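Local coordinates for protein Exo-1,5-alpha-L-arabinofuranobiosidase (Gibberella zeae, PDB 2YDT) that probably hydrolyses the alpha-1,5 linkages of arabinan as an exo-acting glycosidase, and binds an arabinofuranosylated iminosugar inhibitor in its pocket, at residues I16-T21 with K351-A356; V28-P33 with T44-S49; L116-I121 with V139-E144; P210-V215 with V226-G231; D240-V245 with T271-P276. All coordinates share one frame; numbering follows the deposited sequence.

Interaction 1 (I16-T21 with K351-A356). With MN (manganese (II) ion), chain L; MN (manganese (II) ion), chain I; SO4 (sulfate ion), chain F.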
# COMPACT_ATOMS: atom_id res chain seq x y z
N ILE A 16 -17.93 -2.91 2.91
CA ILE A 16 -17.26 -3.97 3.63
C ILE A 16 -17.39 -3.80 5.16
O ILE A 16 -17.62 -4.78 5.88
CB ILE A 16 -15.75 -4.00 3.21
CG1 ILE A 16 -15.64 -4.32 1.71
CG2 ILE A 16 -14.95 -4.97 4.09
CD1 ILE A 16 -14.21 -4.31 1.14
N PHE A 17 -17.26 -2.57 5.62
CA PHE A 17 -17.36 -2.27 7.05
C PHE A 17 -17.76 -0.82 7.28
O PHE A 17 -17.19 0.09 6.70
CB PHE A 17 -16.00 -2.50 7.73
CG PHE A 17 -15.99 -2.21 9.21
CD1 PHE A 17 -16.77 -2.95 10.11
CD2 PHE A 17 -15.13 -1.26 9.71
CE1 PHE A 17 -16.71 -2.69 11.48
CE2 PHE A 17 -15.08 -1.02 11.10
CZ PHE A 17 -15.87 -1.73 11.94
N ASP A 18 -18.74 -0.62 8.16
CA ASP A 18 -19.18 0.66 8.63
C ASP A 18 -18.89 0.71 10.12
O ASP A 18 -19.49 -0.06 10.90
CB ASP A 18 -20.68 0.80 8.38
CG ASP A 18 -21.22 2.15 8.75
OD1 ASP A 18 -20.48 3.13 8.90
OD2 ASP A 18 -22.48 2.24 8.85
N PRO A 19 -17.98 1.61 10.56
CA PRO A 19 -17.55 1.60 11.94
C PRO A 19 -18.65 2.00 12.93
O PRO A 19 -19.53 2.79 12.59
CB PRO A 19 -16.41 2.63 11.98
CG PRO A 19 -16.69 3.57 10.81
CD PRO A 19 -17.39 2.73 9.78
N PRO A 20 -18.57 1.49 14.16
CA PRO A 20 -19.39 2.05 15.23
C PRO A 20 -19.16 3.57 15.31
O PRO A 20 -18.04 4.07 15.10
CB PRO A 20 -18.87 1.34 16.47
CG PRO A 20 -18.31 0.09 15.98
CD PRO A 20 -17.68 0.45 14.66
N THR A 21 -20.19 4.34 15.67
CA THR A 21 -20.06 5.78 15.59
C THR A 21 -19.15 6.41 16.62
O THR A 21 -18.71 7.53 16.42
CB THR A 21 -21.41 6.52 15.60
OG1 THR A 21 -22.04 6.36 16.89
CG2 THR A 21 -22.38 6.01 14.49
N LYS A 351 -17.68 9.86 8.56
CA LYS A 351 -18.25 9.35 7.34
C LYS A 351 -17.45 8.26 6.62
O LYS A 351 -17.91 7.73 5.60
CB LYS A 351 -18.51 10.51 6.39
CG LYS A 351 -19.52 11.52 6.97
CD LYS A 351 -20.75 10.84 7.61
CE LYS A 351 -21.95 11.81 7.79
NZ LYS A 351 -23.04 11.27 8.66
N ASN A 352 -16.25 7.95 7.11
CA ASN A 352 -15.45 6.91 6.42
C ASN A 352 -16.07 5.53 6.61
O ASN A 352 -16.53 5.16 7.71
CB ASN A 352 -13.99 6.81 6.89
CG ASN A 352 -13.13 7.97 6.45
OD1 ASN A 352 -13.55 8.91 5.73
ND2 ASN A 352 -11.86 7.93 6.91
N THR A 353 -16.06 4.75 5.52
CA THR A 353 -16.40 3.34 5.57
C THR A 353 -15.35 2.62 4.71
O THR A 353 -14.68 3.26 3.88
CB THR A 353 -17.79 3.04 4.98
OG1 THR A 353 -17.78 3.41 3.58
CG2 THR A 353 -18.89 3.83 5.77
N VAL A 354 -15.26 1.33 4.90
CA VAL A 354 -14.43 0.45 4.03
C VAL A 354 -15.34 -0.09 2.92
O VAL A 354 -16.38 -0.65 3.19
CB VAL A 354 -13.78 -0.73 4.82
CG1 VAL A 354 -12.78 -1.48 3.89
CG2 VAL A 354 -13.12 -0.20 6.13
N SER A 355 -14.95 0.11 1.66
CA SER A 355 -15.78 -0.38 0.58
C SER A 355 -14.93 -0.74 -0.63
O SER A 355 -13.73 -0.45 -0.66
CB SER A 355 -16.80 0.68 0.17
OG SER A 355 -16.19 1.80 -0.46
N ALA A 356 -15.54 -1.37 -1.64
CA ALA A 356 -14.78 -1.74 -2.85
C ALA A 356 -15.72 -1.80 -4.04
O ALA A 356 -16.94 -1.95 -3.89
CB ALA A 356 -14.08 -3.07 -2.69
MN MN L . -24.39 1.12 8.83
MN MN I . -20.95 5.20 9.16
S SO4 F . -22.25 9.46 12.12
O1 SO4 F . -20.93 9.30 12.67
O2 SO4 F . -22.12 10.40 10.99
O3 SO4 F . -22.89 8.22 11.64
O4 SO4 F . -23.16 10.08 13.11
O HOH W 1 -23.15 4.75 9.56
O HOH W 2 -20.41 4.97 11.32
O HOH W 3 -18.94 5.99 8.71
O HOH W 4 -21.46 7.33 9.55
O HOH W 5 -21.62 5.37 7.06
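Ile16 and Phe17 stand opposite Val354 and turn their side chains differently, Ile16 toward residues 354-356 and the Phe17 ring away. The Ile16 side chain lies slantwise over Val354, its CB 4.0 Å from Val354 CG1, and its tip CD1 runs on to Ala356. Phe17 touches Val354 CG2 through CB, but CG anti to the backbone N (chi1 180°) carries the ring away, to meet Trp45 of strand 41-47 with the ring planes about 25° apart. The backbone accounts for this pairing. Val354 O accepts from Ile16 N at 2.8 Å and from Phe17 N at 3.2 Å, both from the same face of its carbonyl plane; two residues opposite one make this a classic beta bulge. Val354 N returns a bond to Phe17 O. The joined strands, 11-17 and 354-360, come from the two ends of the chain and share one four-stranded sheet, the Velcro-like closure of a beta-propeller.

Beyond the bulge, Asp18 extends past Thr353, whose CG2 lies 3.6 Å from Asp18 OD1. That oxygen binds one manganese ion at 2.1 Å, and Asp18 OD2 binds a second at 2.2 Å. Five waters complete the first ion's six ligands; one donates to Asn352 O at 2.7 Å, another to Pro19 O. The chemistry thus changes from apolar beside Val354 to ionic at Asp18, where the bridging carboxylate would offset part of the charge of two cations and metal-bound waters tie both segments together.

Interaction 2 (V28-P33 with T44-S49). With AHR (alpha-L-arabinofuranose), chain C.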
# COMPACT_ATOMS: atom_id res chain seq x y z
N VAL A 28 -11.87 4.53 10.32
CA VAL A 28 -11.20 3.56 9.47
C VAL A 28 -10.34 4.36 8.49
O VAL A 28 -10.63 5.55 8.24
CB VAL A 28 -12.17 2.65 8.75
CG1 VAL A 28 -12.96 1.80 9.77
CG2 VAL A 28 -13.12 3.46 7.77
N LEU A 29 -9.30 3.73 7.94
CA LEU A 29 -8.43 4.35 6.95
C LEU A 29 -7.56 3.22 6.40
O LEU A 29 -7.39 2.18 7.05
CB LEU A 29 -7.54 5.43 7.63
CG LEU A 29 -6.87 6.44 6.70
CD1 LEU A 29 -7.92 7.43 6.10
CD2 LEU A 29 -5.72 7.18 7.40
N TYR A 30 -6.98 3.41 5.21
CA TYR A 30 -5.86 2.53 4.78
C TYR A 30 -6.29 1.12 4.48
O TYR A 30 -5.83 0.16 5.10
CB TYR A 30 -4.70 2.58 5.83
CG TYR A 30 -3.32 2.44 5.23
CD1 TYR A 30 -2.45 3.55 5.15
CD2 TYR A 30 -2.84 1.20 4.80
CE1 TYR A 30 -1.20 3.45 4.63
CE2 TYR A 30 -1.56 1.09 4.27
CZ TYR A 30 -0.73 2.20 4.20
OH TYR A 30 0.55 2.10 3.68
N ALA A 31 -7.16 0.96 3.48
CA ALA A 31 -7.67 -0.35 3.08
C ALA A 31 -6.66 -1.10 2.22
O ALA A 31 -6.02 -0.51 1.36
CB ALA A 31 -9.02 -0.20 2.30
N ARG A 32 -6.59 -2.41 2.46
CA ARG A 32 -5.71 -3.30 1.69
C ARG A 32 -6.38 -4.63 1.40
O ARG A 32 -6.89 -5.27 2.35
CB ARG A 32 -4.38 -3.52 2.44
CG ARG A 32 -3.48 -2.29 2.46
CD ARG A 32 -2.90 -1.97 1.11
NE ARG A 32 -1.92 -0.90 1.13
CZ ARG A 32 -2.16 0.38 0.92
NH1 ARG A 32 -3.38 0.85 0.76
NH2 ARG A 32 -1.16 1.22 0.85
N PRO A 33 -6.31 -5.09 0.12
CA PRO A 33 -6.86 -6.40 -0.25
C PRO A 33 -5.78 -7.41 -0.61
O PRO A 33 -4.64 -7.05 -0.86
CB PRO A 33 -7.59 -6.08 -1.55
CG PRO A 33 -6.72 -5.11 -2.21
CD PRO A 33 -6.02 -4.31 -1.09
N THR A 44 -8.13 -5.82 5.00
CA THR A 44 -7.84 -5.20 6.30
C THR A 44 -7.77 -3.69 6.16
O THR A 44 -7.88 -3.13 5.04
CB THR A 44 -6.54 -5.78 6.89
OG1 THR A 44 -6.44 -5.42 8.29
CG2 THR A 44 -5.29 -5.29 6.11
N TRP A 45 -7.64 -3.02 7.29
CA TRP A 45 -7.60 -1.57 7.38
C TRP A 45 -7.16 -1.17 8.76
O TRP A 45 -7.11 -2.02 9.69
CB TRP A 45 -8.97 -0.94 7.10
CG TRP A 45 -10.10 -1.43 8.03
CD1 TRP A 45 -10.45 -0.89 9.23
CD2 TRP A 45 -10.94 -2.55 7.85
NE1 TRP A 45 -11.48 -1.59 9.80
CE2 TRP A 45 -11.81 -2.62 8.97
CE3 TRP A 45 -11.09 -3.51 6.83
CZ2 TRP A 45 -12.79 -3.60 9.11
CZ3 TRP A 45 -12.07 -4.48 6.96
CH2 TRP A 45 -12.91 -4.52 8.09
N GLU A 46 -6.82 0.12 8.91
CA GLU A 46 -6.57 0.73 10.24
C GLU A 46 -7.91 0.89 10.93
O GLU A 46 -8.80 1.55 10.39
CB GLU A 46 -5.93 2.11 10.13
CG GLU A 46 -4.56 2.12 9.48
CD GLU A 46 -3.99 3.50 9.19
OE1 GLU A 46 -4.67 4.51 9.35
OE2 GLU A 46 -2.82 3.54 8.76
N ASN A 47 -8.05 0.37 12.15
CA ASN A 47 -9.33 0.30 12.85
C ASN A 47 -9.19 1.08 14.16
O ASN A 47 -8.49 0.66 15.09
CB ASN A 47 -9.63 -1.18 13.08
CG ASN A 47 -11.06 -1.45 13.54
OD1 ASN A 47 -11.99 -1.29 12.75
ND2 ASN A 47 -11.23 -1.93 14.80
N TYR A 48 -9.77 2.27 14.19
CA TYR A 48 -9.52 3.27 15.25
C TYR A 48 -10.53 3.07 16.39
O TYR A 48 -11.29 3.98 16.75
CB TYR A 48 -9.54 4.70 14.72
CG TYR A 48 -8.40 5.08 13.80
CD1 TYR A 48 -7.39 5.91 14.22
CD2 TYR A 48 -8.33 4.59 12.49
CE1 TYR A 48 -6.32 6.27 13.40
CE2 TYR A 48 -7.27 4.94 11.66
CZ TYR A 48 -6.27 5.78 12.11
OH TYR A 48 -5.20 6.13 11.30
N SER A 49 -10.43 1.92 17.02
CA SER A 49 -11.34 1.58 18.12
C SER A 49 -10.93 2.29 19.41
O SER A 49 -9.80 2.68 19.59
CB SER A 49 -11.36 0.06 18.31
OG SER A 49 -10.06 -0.43 18.55
O5 AHR C . -1.75 5.86 8.13
C5 AHR C . -2.11 6.89 9.07
C4 AHR C . -1.41 8.19 8.75
O4 AHR C . -0.00 8.10 8.86
C3 AHR C . -1.74 9.32 9.74
O3 AHR C . -3.01 9.96 9.49
C2 AHR C . -0.61 10.29 9.49
O2 AHR C . -0.25 11.12 10.60
C1 AHR C . 0.52 9.38 9.10
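Glu46 lies alongside Leu29 and crosses Tyr30, and its side chain meets both from base to tip. CB sits 3.4 Å from Leu29 O, the same carbonyl that receives the Glu46 N-H. CG comes next, 3.7 Å from Tyr30 CB. Extension beyond CG (chi2 172°) then places CD 3.6 Å from Tyr30 CB, with the carboxylate and the Tyr30 ring planes only 15° apart. At the tip the oxygens divide. Glu46 OE1 lies 3.5 Å from Leu29 CD2 and accepts from Tyr48 OH at 2.6 Å, the hydroxyl approaching from above the carboxylate plane. Glu46 OE2 receives arabinofuranose O5 at 2.6 Å and also Gln87 N, so the pocket sugar is gripped by a carboxylate that is itself held at both oxygens. The hairpin of strands 28-35 and 41-47 belongs to one propeller blade: Trp45 packs on Val60 of strand 57-62, Tyr30 and Thr44 reach Pro88 of strand 87-92, and Arg32 and Pro33 touch Ser326 of strand 326-330.

Interaction 3 (L116-I121 with V139-E144). With SO4 (sulfate ion), chain E.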
# COMPACT_ATOMS: atom_id res chain seq x y z
N LEU A 116 1.44 7.69 20.52
CA LEU A 116 2.15 7.86 19.26
C LEU A 116 3.65 8.09 19.40
O LEU A 116 4.29 8.59 18.46
CB LEU A 116 1.54 9.00 18.43
CG LEU A 116 0.06 8.92 18.12
CD1 LEU A 116 -0.35 10.05 17.14
CD2 LEU A 116 -0.33 7.55 17.57
N SER A 117 4.23 7.70 20.54
CA SER A 117 5.64 8.04 20.83
C SER A 117 6.72 7.26 20.07
O SER A 117 7.89 7.70 19.98
CB SER A 117 5.84 7.92 22.35
OG SER A 117 5.65 6.62 22.85
N GLU A 118 6.35 6.08 19.55
CA GLU A 118 7.28 5.22 18.79
C GLU A 118 6.55 4.54 17.63
O GLU A 118 5.31 4.50 17.62
CB GLU A 118 7.90 4.14 19.68
CG GLU A 118 8.65 4.71 20.89
CD GLU A 118 9.35 3.64 21.69
OE1 GLU A 118 10.30 3.03 21.17
OE2 GLU A 118 8.95 3.42 22.85
N THR A 119 7.34 4.07 16.66
CA THR A 119 6.85 3.31 15.51
C THR A 119 7.66 2.04 15.35
O THR A 119 8.86 2.04 15.55
CB THR A 119 6.91 4.16 14.22
OG1 THR A 119 8.17 4.85 14.17
CG2 THR A 119 5.80 5.22 14.18
N LEU A 120 6.98 0.94 15.05
CA LEU A 120 7.64 -0.34 14.93
C LEU A 120 6.96 -1.20 13.86
O LEU A 120 5.87 -1.74 14.08
CB LEU A 120 7.67 -1.02 16.30
CG LEU A 120 8.32 -2.39 16.46
CD1 LEU A 120 9.70 -2.49 15.81
CD2 LEU A 120 8.34 -2.76 17.96
N ILE A 121 7.64 -1.33 12.71
CA ILE A 121 7.15 -2.16 11.64
C ILE A 121 7.40 -3.63 12.02
O ILE A 121 8.54 -4.04 12.27
CB ILE A 121 7.78 -1.79 10.25
CG1 ILE A 121 7.28 -0.39 9.82
CG2 ILE A 121 7.41 -2.85 9.23
CD1 ILE A 121 8.03 0.20 8.60
N VAL A 139 10.89 -5.60 12.32
CA VAL A 139 11.65 -5.14 11.16
C VAL A 139 12.39 -3.84 11.41
O VAL A 139 13.61 -3.75 11.24
CB VAL A 139 10.76 -5.00 9.93
CG1 VAL A 139 11.64 -4.66 8.64
CG2 VAL A 139 9.91 -6.31 9.72
N ALA A 140 11.66 -2.80 11.77
CA ALA A 140 12.24 -1.46 11.85
C ALA A 140 11.60 -0.66 12.95
O ALA A 140 10.39 -0.50 12.96
CB ALA A 140 12.07 -0.72 10.50
N LEU A 141 12.42 -0.15 13.86
CA LEU A 141 11.98 0.74 14.93
C LEU A 141 12.30 2.16 14.60
O LEU A 141 13.42 2.47 14.14
CB LEU A 141 12.74 0.40 16.22
CG LEU A 141 12.45 1.16 17.49
CD1 LEU A 141 11.07 0.90 18.06
CD2 LEU A 141 13.53 0.80 18.55
N GLY A 142 11.33 3.04 14.83
CA GLY A 142 11.48 4.45 14.69
C GLY A 142 10.86 5.23 15.84
O GLY A 142 10.33 4.68 16.83
N GLY A 143 10.87 6.54 15.67
CA GLY A 143 10.36 7.46 16.67
C GLY A 143 8.91 7.85 16.50
O GLY A 143 8.09 7.07 16.02
N GLU A 144 8.59 9.07 16.91
CA GLU A 144 7.24 9.51 17.13
C GLU A 144 6.45 9.56 15.82
O GLU A 144 6.91 10.10 14.81
CB GLU A 144 7.28 10.93 17.73
CG GLU A 144 5.93 11.52 17.98
CD GLU A 144 5.94 12.83 18.74
OE1 GLU A 144 4.89 13.13 19.33
OE2 GLU A 144 6.97 13.51 18.76
S SO4 E . 11.76 11.19 17.78
O1 SO4 E . 11.40 10.23 18.83
O2 SO4 E . 13.10 10.92 17.31
O3 SO4 E . 10.77 11.11 16.72
O4 SO4 E . 11.78 12.56 18.35
O HOH W 6 11.72 4.36 19.18
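Thr119 and Gly142 exchange two backbone hydrogen bonds that are nearly straight at hydrogen, 178° for Thr119 N to Gly142 O and 177° for the return. The first, 3.1 Å between Thr119 N and Gly142 O, nevertheless arrives from well above the carbonyl plane. Further along, Val139 N at 2.8 Å and, weakly, Ala140 N both point to Ile121 O, a classic beta bulge.

One side-chain bond crosses the contact. With Thr119 OG1 set between the backbone N and the carbonyl carbon (chi1 45°), the hydroxyl donates to Gly143 O at 2.9 Å and is also bonded to Val154 N. It passes 3.2 Å from Gly142 C, a tight approach over a residue with no side chain.

Apolar contacts are looser: Ile121 CG2 to Val139 CB is 4.0 Å, and Leu120 CD1 to Leu141 CB is 4.2 Å. A water donates to both Glu118 OE1 and Gly142 O and so bridges the segments, while Glu144 N binds a sulfate oxygen, O3, at 3.0 Å.

Strands 119-126 and 134-142 form the outer hairpin of their four-stranded sheet. Thr119 and Ile121 touch Ser110 and Ser108 of the adjoining strand 105-111, and Ile121 and Ala140 reach Tyr170 of strand 165-172 in the following sheet.

Interaction 4 (P210-V215 with V226-G231). With EDG (1,4-dideoxy-1,4-imino-L-arabinitol), chain B.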
# COMPACT_ATOMS: atom_id res chain seq x y z
N PRO A 210 9.64 12.18 -0.08
CA PRO A 210 9.15 11.02 -0.83
C PRO A 210 8.59 10.01 0.16
O PRO A 210 9.17 9.85 1.23
CB PRO A 210 10.42 10.48 -1.52
CG PRO A 210 11.53 10.90 -0.59
CD PRO A 210 11.11 12.27 -0.08
N GLY A 211 7.47 9.41 -0.19
CA GLY A 211 6.75 8.53 0.73
C GLY A 211 5.83 7.55 0.03
O GLY A 211 5.46 7.70 -1.15
N MET A 212 5.44 6.53 0.78
CA MET A 212 4.31 5.62 0.42
C MET A 212 4.65 4.71 -0.81
O MET A 212 4.03 4.80 -1.89
CB MET A 212 3.02 6.42 0.21
CG MET A 212 2.79 7.41 1.34
SD MET A 212 1.13 8.06 1.48
CE MET A 212 0.29 6.61 2.17
N PRO A 213 5.65 3.82 -0.65
CA PRO A 213 6.16 3.05 -1.80
C PRO A 213 5.28 1.83 -2.13
O PRO A 213 4.90 1.08 -1.21
CB PRO A 213 7.54 2.60 -1.34
CG PRO A 213 7.33 2.40 0.15
CD PRO A 213 6.41 3.55 0.58
N THR A 214 4.98 1.63 -3.42
CA THR A 214 4.41 0.37 -3.88
C THR A 214 5.12 -0.01 -5.18
O THR A 214 5.76 0.83 -5.81
CB THR A 214 2.89 0.39 -4.08
OG1 THR A 214 2.53 1.30 -5.13
CG2 THR A 214 2.18 0.81 -2.76
N VAL A 215 5.07 -1.31 -5.51
CA VAL A 215 5.90 -1.87 -6.57
C VAL A 215 5.13 -2.91 -7.36
O VAL A 215 4.32 -3.66 -6.82
CB VAL A 215 7.20 -2.51 -5.98
CG1 VAL A 215 8.25 -2.82 -7.08
CG2 VAL A 215 7.80 -1.61 -4.86
N VAL A 226 6.57 3.12 -7.37
CA VAL A 226 5.70 4.28 -7.35
C VAL A 226 5.66 4.88 -5.96
O VAL A 226 5.69 4.14 -4.95
CB VAL A 226 4.28 3.89 -7.86
CG1 VAL A 226 3.32 5.08 -7.80
CG2 VAL A 226 4.40 3.36 -9.35
N TYR A 227 5.60 6.21 -5.89
CA TYR A 227 5.61 6.92 -4.64
C TYR A 227 5.02 8.30 -4.77
O TYR A 227 4.90 8.80 -5.89
CB TYR A 227 7.01 7.03 -4.02
CG TYR A 227 8.08 7.65 -4.89
CD1 TYR A 227 8.49 8.96 -4.71
CD2 TYR A 227 8.67 6.93 -5.90
CE1 TYR A 227 9.48 9.54 -5.54
CE2 TYR A 227 9.64 7.51 -6.72
CZ TYR A 227 10.06 8.78 -6.51
OH TYR A 227 11.04 9.33 -7.31
N GLU A 228 4.66 8.90 -3.64
CA GLU A 228 4.34 10.35 -3.65
C GLU A 228 5.62 11.13 -3.35
O GLU A 228 6.35 10.85 -2.39
CB GLU A 228 3.20 10.69 -2.68
CG GLU A 228 3.55 10.54 -1.19
CD GLU A 228 2.45 11.09 -0.24
OE1 GLU A 228 1.30 11.32 -0.71
OE2 GLU A 228 2.74 11.30 0.96
N TYR A 229 5.92 12.12 -4.19
CA TYR A 229 7.09 12.93 -4.05
C TYR A 229 6.76 14.24 -3.34
O TYR A 229 6.52 15.28 -3.96
CB TYR A 229 7.74 13.12 -5.43
CG TYR A 229 8.99 13.97 -5.51
CD1 TYR A 229 9.59 14.57 -4.39
CD2 TYR A 229 9.56 14.22 -6.75
CE1 TYR A 229 10.72 15.38 -4.52
CE2 TYR A 229 10.66 15.02 -6.87
CZ TYR A 229 11.23 15.60 -5.77
OH TYR A 229 12.30 16.46 -5.97
N GLY A 230 6.67 14.17 -2.01
CA GLY A 230 6.47 15.37 -1.19
C GLY A 230 7.57 16.39 -1.48
O GLY A 230 8.74 16.07 -1.42
N GLY A 231 7.18 17.61 -1.84
CA GLY A 231 8.15 18.67 -2.13
C GLY A 231 8.56 18.65 -3.59
O GLY A 231 9.52 19.34 -4.00
O2' EDG B . 5.02 8.82 3.64
C2' EDG B . 4.37 9.88 4.40
C1' EDG B . 2.93 10.03 3.95
N4' EDG B . 2.13 9.60 5.10
C3' EDG B . 4.34 9.61 5.91
O3' EDG B . 5.25 10.42 6.68
C4' EDG B . 2.88 9.92 6.31
C5' EDG B . 2.37 9.22 7.53
O5' EDG B . 1.15 9.83 7.89
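Glu228 buries the most surface here, its side chain laid across Gly211 and Met212. CG lies 3.4 Å from Gly211 O, and the extended chain beyond it carries OE2 to within 3.7 Å of Met212 SD, the two side chains crossing at a slant. OE2 also comes within 3.3 Å of C1' of the bound iminosugar, while OE1 accepts from Ser275 N, which would restrict the rotation of the carboxylate. Gly211 has no side chain, and iminosugar O2' lies 3.4 Å from its CA, where a CB would collide with it.

Backbone bonds in both directions pair Gly211 with Glu228, and the next such pair is Thr214 with Val226. Between them the register slips by one residue, a beta bulge in the inner hairpin of a propeller blade. Met212 takes positive backbone angles (phi 69°) at that point, and its CG and SD turn to the iminosugar.

Pro210 meets the partner strand at the other end. Its CA makes a CH...O contact of 3.2 Å with Glu228 O, and its CB touches Tyr227 CD1 at 4.0 Å. Val226, the third large contributor, stands across from Thr214, its CB 4.2 Å from Thr214 OG1; that hydroxyl is bonded to Val278 N, and Val226 also packs on Val245 and Tyr247 of strand 245-250.

Interaction 5 (D240-V245 with T271-P276)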
# COMPACT_ATOMS: atom_id res chain seq x y z
N ASP A 240 2.39 25.87 -1.97
CA ASP A 240 3.83 25.97 -1.89
C ASP A 240 4.50 24.59 -1.75
O ASP A 240 5.72 24.49 -1.70
CB ASP A 240 4.23 26.86 -0.70
CG ASP A 240 3.87 28.33 -0.92
OD1 ASP A 240 4.13 28.86 -2.03
OD2 ASP A 240 3.33 28.95 0.02
N TYR A 241 3.69 23.53 -1.67
CA TYR A 241 4.21 22.16 -1.38
C TYR A 241 3.13 21.13 -1.79
O TYR A 241 1.97 21.27 -1.41
CB TYR A 241 4.55 22.03 0.11
CG TYR A 241 5.42 20.83 0.51
CD1 TYR A 241 6.77 20.97 0.73
CD2 TYR A 241 4.87 19.57 0.62
CE1 TYR A 241 7.56 19.88 1.08
CE2 TYR A 241 5.65 18.48 0.96
CZ TYR A 241 6.98 18.64 1.22
OH TYR A 241 7.77 17.57 1.54
N TRP A 242 3.50 20.13 -2.59
CA TRP A 242 2.54 19.11 -2.95
C TRP A 242 3.21 17.73 -3.07
O TRP A 242 4.42 17.61 -2.81
CB TRP A 242 1.76 19.48 -4.22
CG TRP A 242 2.49 19.42 -5.52
CD1 TRP A 242 3.78 19.79 -5.75
CD2 TRP A 242 1.97 18.99 -6.77
NE1 TRP A 242 4.10 19.58 -7.05
CE2 TRP A 242 3.00 19.14 -7.72
CE3 TRP A 242 0.74 18.48 -7.19
CZ2 TRP A 242 2.84 18.79 -9.06
CZ3 TRP A 242 0.57 18.18 -8.51
CH2 TRP A 242 1.63 18.33 -9.44
N PHE A 243 2.40 16.73 -3.38
CA PHE A 243 2.80 15.32 -3.35
C PHE A 243 2.51 14.61 -4.68
O PHE A 243 1.83 13.58 -4.73
CB PHE A 243 2.06 14.62 -2.18
CG PHE A 243 2.39 15.17 -0.80
CD1 PHE A 243 3.35 14.57 0.01
CD2 PHE A 243 1.73 16.29 -0.31
CE1 PHE A 243 3.64 15.11 1.27
CE2 PHE A 243 2.01 16.79 0.94
CZ PHE A 243 2.96 16.20 1.73
N PRO A 244 3.08 15.10 -5.79
CA PRO A 244 2.82 14.46 -7.07
C PRO A 244 3.29 13.00 -7.16
O PRO A 244 4.28 12.64 -6.51
CB PRO A 244 3.60 15.35 -8.06
CG PRO A 244 4.69 15.91 -7.26
CD PRO A 244 4.07 16.18 -5.90
N VAL A 245 2.55 12.18 -7.88
CA VAL A 245 2.93 10.78 -8.08
C VAL A 245 4.12 10.67 -9.04
O VAL A 245 4.06 11.14 -10.20
CB VAL A 245 1.76 9.90 -8.51
CG1 VAL A 245 2.20 8.42 -8.61
CG2 VAL A 245 0.58 10.04 -7.50
N THR A 271 -2.42 15.69 -13.35
CA THR A 271 -1.25 15.42 -12.50
C THR A 271 -1.69 14.74 -11.18
O THR A 271 -1.97 15.42 -10.18
CB THR A 271 -0.51 16.70 -12.18
OG1 THR A 271 -1.38 17.64 -11.56
CG2 THR A 271 0.13 17.34 -13.42
N PRO A 272 -1.77 13.41 -11.17
CA PRO A 272 -2.18 12.71 -9.94
C PRO A 272 -1.21 13.02 -8.82
O PRO A 272 0.01 13.14 -9.05
CB PRO A 272 -2.11 11.24 -10.29
CG PRO A 272 -1.39 11.15 -11.57
CD PRO A 272 -1.48 12.47 -12.27
N ALA A 273 -1.77 13.14 -7.61
CA ALA A 273 -0.99 13.45 -6.40
C ALA A 273 -1.53 12.64 -5.23
O ALA A 273 -2.73 12.38 -5.16
CB ALA A 273 -1.03 14.93 -6.04
N GLY A 274 -0.62 12.30 -4.33
CA GLY A 274 -0.99 11.70 -3.03
C GLY A 274 -1.11 10.19 -3.03
O GLY A 274 -1.68 9.59 -3.95
N SER A 275 -0.53 9.58 -1.99
CA SER A 275 -0.79 8.20 -1.59
C SER A 275 -1.18 7.23 -2.71
O SER A 275 -2.29 6.65 -2.72
CB SER A 275 -1.84 8.18 -0.46
OG SER A 275 -3.08 8.79 -0.81
N PRO A 276 -0.20 6.97 -3.59
CA PRO A 276 -0.50 6.15 -4.75
C PRO A 276 -0.41 4.66 -4.50
O PRO A 276 0.13 4.20 -3.50
CB PRO A 276 0.56 6.59 -5.77
CG PRO A 276 1.71 7.01 -4.95
CD PRO A 276 1.10 7.65 -3.72
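Phe243 O accepts the shortest hydrogen bond of this contact, 2.8 Å from Gly274 N with an angle of 151° at hydrogen. Ala273 crowds the same oxygen: its CA approaches in a CH...O contact and its CB lies 3.4 Å away. Gly274 has a positive phi of 88°, turning the chain just after Ala273. A second bond, from Val245 N to Pro272 O at 3.0 Å, is almost straight (177°), and the two bracket the close pair Pro244 and Ala273, a single backbone bridge between segments that otherwise run as loops.

The side chains divide into two groups on this frame. Trp242 meets Thr271 at about a right angle: Thr271 CB lies in the indole plane at the edge, and Thr271 OG1 is 3.7 Å from Trp242 CZ3. Pro244 CD of the same segment lies 3.4 Å above one indole face, toward its rim, and Trp242 NE1 is bonded to Pro233 O. At the other end Val245 and Pro276 lie alongside, pointing opposite ways, Val245 CG1 being 3.8 Å from Pro276 CB, while Val245 CG2 rests 3.5 Å from Pro272 O.

Residues 240-245 lead into strand 245-250 and residues 271-276 into strand 277-281 of the next sheet, so the contact joins adjacent propeller blades. Across the segments its polar bonds are made by backbone atoms alone, and the side chains add van der Waals contact without any charge pairing.

Interactions 2 and 4 are fully buried hairpins, each placing a glutamate beside a pocket ligand: the arabinofuranose in interaction 2, the iminosugar in interaction 4. Tyr30 and Met212 bring them into contact although they lie on opposite sides of the chain's centre. Interactions 1, 3 and 5 are only partly buried. Interaction 1 encloses the others in sequence and rests on interaction 2, Asn352 bonding to Val28 O; it alone is metal-bound. Interaction 3 touches none of the rest and, like interaction 1, has a sulfate and water beside it. Interaction 5 backs interaction 4, through Ser275 to Glu228 and Pro244 to Tyr229, linking a blade-to-blade loop contact with the iminosugar site.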